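Local coordinates for protein aldo-keto reductase family 1, member B4 (Aldose reductase) (Schistosoma japonicum, PDB 4HBK) that probably reduces aldehydes, including the aldehyde form of sugars, with NADPH as an aldose reductase of the aldo-keto reductase family, at residues K180-E184 / G185-S189. Numbering follows the deposited sequence.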
ATOM      1  N   LYS A 180      15.140  -7.239  11.784  1.00  9.15           N
ATOM      2  CA  LYS A 180      16.545  -6.860  11.806  1.00 15.30           C
ATOM      3  C   LYS A 180      16.779  -5.579  11.017  1.00 14.00           C
ATOM      4  O   LYS A 180      17.665  -4.793  11.341  1.00 13.89           O
ATOM      5  CB  LYS A 180      17.419  -7.978  11.245  1.00 14.97           C
ATOM      6  CG  LYS A 180      17.531  -9.195  12.128  1.00 14.73           C
ATOM      7  CD  LYS A 180      18.481 -10.201  11.498  1.00 23.23           C
ATOM      8  CE  LYS A 180      18.521 -11.497  12.285  1.00 24.40           C
ATOM      9  NZ  LYS A 180      19.171 -12.589  11.487  1.00 28.05           N
ATOM     10  N   LEU A 181      15.980  -5.368   9.978  1.00 12.72           N
ATOM     11  CA  LEU A 181      16.079  -4.148   9.186  1.00 11.28           C
ATOM     12  C   LEU A 181      15.773  -2.939  10.062  1.00 11.54           C
ATOM     13  O   LEU A 181      16.371  -1.867   9.900  1.00 12.54           O
ATOM     14  CB  LEU A 181      15.121  -4.196   7.990  1.00  9.37           C
ATOM     15  CG  LEU A 181      15.388  -5.296   6.958  1.00 11.12           C
ATOM     16  CD1 LEU A 181      14.272  -5.374   5.925  1.00  9.34           C
ATOM     17  CD2 LEU A 181      16.751  -5.101   6.277  1.00 12.54           C
ATOM     18  N   VAL A 182      14.833  -3.110  10.984  1.00 10.34           N
ATOM     19  CA  VAL A 182      14.506  -2.042  11.918  1.00 11.42           C
ATOM     20  C   VAL A 182      15.669  -1.847  12.911  1.00 14.68           C
ATOM     21  O   VAL A 182      16.107  -0.720  13.146  1.00 11.94           O
ATOM     22  CB  VAL A 182      13.200  -2.342  12.693  1.00 11.77           C
ATOM     23  CG1 VAL A 182      12.972  -1.302  13.795  1.00 10.53           C
ATOM     24  CG2 VAL A 182      12.019  -2.377  11.749  1.00  8.90           C
ATOM     25  N   ASP A 183      16.162  -2.949  13.483  1.00 11.63           N
ATOM     26  CA  ASP A 183      17.312  -2.902  14.387  1.00 12.79           C
ATOM     27  C   ASP A 183      18.471  -2.100  13.789  1.00 15.11           C
ATOM     28  O   ASP A 183      19.124  -1.323  14.482  1.00 15.56           O
ATOM     29  CB  ASP A 183      17.811  -4.314  14.722  1.00 12.83           C
ATOM     30  CG  ASP A 183      16.804  -5.139  15.531  1.00 15.53           C
ATOM     31  OD1 ASP A 183      15.856  -4.575  16.117  1.00 15.07           O
ATOM     32  OD2 ASP A 183      16.971  -6.376  15.587  1.00 17.96           O
ATOM     33  N   GLU A 184      18.716  -2.300  12.499  1.00 13.48           N
ATOM     34  CA  GLU A 184      19.873  -1.733  11.817  1.00 18.91           C
ATOM     35  C   GLU A 184      19.644  -0.324  11.285  1.00 18.39           C
ATOM     36  O   GLU A 184      20.562   0.288  10.753  1.00 21.44           O
ATOM     37  CB  GLU A 184      20.254  -2.621  10.634  1.00 20.07           C
ATOM     38  CG  GLU A 184      20.585  -4.046  11.009  1.00 30.71           C
ATOM     39  CD  GLU A 184      22.071  -4.304  11.021  1.00 40.63           C
ATOM     40  OE1 GLU A 184      22.712  -4.021  12.053  1.00 38.75           O
ATOM     41  OE2 GLU A 184      22.596  -4.784   9.992  1.00 48.60           O
ATOM     42  N   GLY A 185      18.423   0.184  11.396  1.00 17.19           N
ATOM     43  CA  GLY A 185      18.132   1.517  10.891  1.00 16.23           C
ATOM     44  C   GLY A 185      17.860   1.632   9.391  1.00 15.78           C
ATOM     45  O   GLY A 185      17.641   2.733   8.883  1.00 17.53           O
ATOM     46  N   LEU A 186      17.862   0.510   8.677  1.00 15.60           N
ATOM     47  CA  LEU A 186      17.551   0.520   7.252  1.00 12.60           C
ATOM     48  C   LEU A 186      16.068   0.796   6.999  1.00  9.95           C
ATOM     49  O   LEU A 186      15.687   1.331   5.953  1.00 11.18           O
ATOM     50  CB  LEU A 186      17.972  -0.799   6.597  1.00 13.94           C
ATOM     51  CG  LEU A 186      19.467  -1.112   6.629  1.00 19.32           C
ATOM     52  CD1 LEU A 186      19.727  -2.543   6.217  1.00 20.57           C
ATOM     53  CD2 LEU A 186      20.221  -0.161   5.720  1.00 21.03           C
ATOM     54  N   VAL A 187      15.237   0.436   7.966  1.00 10.27           N
ATOM     55  CA  VAL A 187      13.797   0.637   7.865  1.00 12.24           C
ATOM     56  C   VAL A 187      13.251   1.155   9.199  1.00  9.87           C
ATOM     57  O   VAL A 187      13.654   0.671  10.245  1.00  9.28           O
ATOM     58  CB  VAL A 187      13.108  -0.691   7.489  1.00 11.51           C
ATOM     59  CG1 VAL A 187      11.629  -0.611   7.714  1.00 12.56           C
ATOM     60  CG2 VAL A 187      13.423  -1.065   6.028  1.00  9.86           C
ATOM     61  N   LYS A 188      12.345   2.135   9.172  1.00  9.69           N
ATOM     62  CA  LYS A 188      11.788   2.669  10.427  1.00  8.10           C
ATOM     63  C   LYS A 188      10.629   1.834  10.968  1.00 11.77           C
ATOM     64  O   LYS A 188      10.520   1.605  12.180  1.00  8.40           O
ATOM     65  CB  LYS A 188      11.332   4.112  10.266  1.00 10.74           C
ATOM     66  CG  LYS A 188      12.412   5.077   9.818  1.00 13.68           C
ATOM     67  CD  LYS A 188      13.559   5.153  10.801  1.00 14.34           C
ATOM     68  CE  LYS A 188      14.380   6.419  10.574  1.00 17.96           C
ATOM     69  NZ  LYS A 188      15.551   6.521  11.498  1.00 19.50           N
ATOM     70  N   SER A 189       9.746   1.401  10.069  1.00 10.05           N
ATOM     71  CA  SER A 189       8.575   0.623  10.462  1.00  7.70           C
ATOM     72  C   SER A 189       8.396  -0.499   9.458  1.00  9.54           C
ATOM     73  O   SER A 189       8.722  -0.337   8.285  1.00  8.84           O
ATOM     74  CB  SER A 189       7.320   1.498  10.467  1.00  9.75           C
ATOM     75  OG  SER A 189       7.466   2.655  11.274  1.00 11.53           O
TER
HETATM   76  O   HOH W   1      14.672   1.731  12.517  1.00 13.34           O
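Leu181, on the last turn of helix 171-183, meets Leu186 and Val187 with different parts of its side chain. Its CB lies 4.1 Å from CG2 of Val187 and equally near the CB of that residue. CG stands anti to the carbonyl carbon (chi1 -63°), and from it CD2 reaches CD1 of Leu186 at 3.9 Å, the two leucine chains crossing at a slant. Arg123 and Cys126 of helix 119-133 and Tyr141 of strand 138-143 also touch Leu181. The backbone carbonyl of the same leucine grips the returning chain: O of Leu181 accepts Val187 N at 3.2 Å and takes a weak, strongly bent bond from Leu186 N. Gly185, at positive phi and the first residue to leave helical angles, makes the Schellman motif: its N binds Val182 O at 3.0 Å, and the weak bond of Leu186 N to Leu181 O is the second. The turn joins this helix to strand 187-193, the next strand of the parallel barrel in the (beta/alpha)8 fold of aldo-keto reductases. Val182 meets the backbone of Val187: its CA-H points almost straight at Val187 O (3.3 Å from CA to O, 169° at the hydrogen), and CG2 rests against that same oxygen at 3.8 Å. One water donates to both Val182 O and Val187 O, bridging the two carbonyl oxygens. The side chain of Glu184 bends at chi2 (-103°) and carries its carboxylate to Arg123, with which OE2 forms a salt bridge.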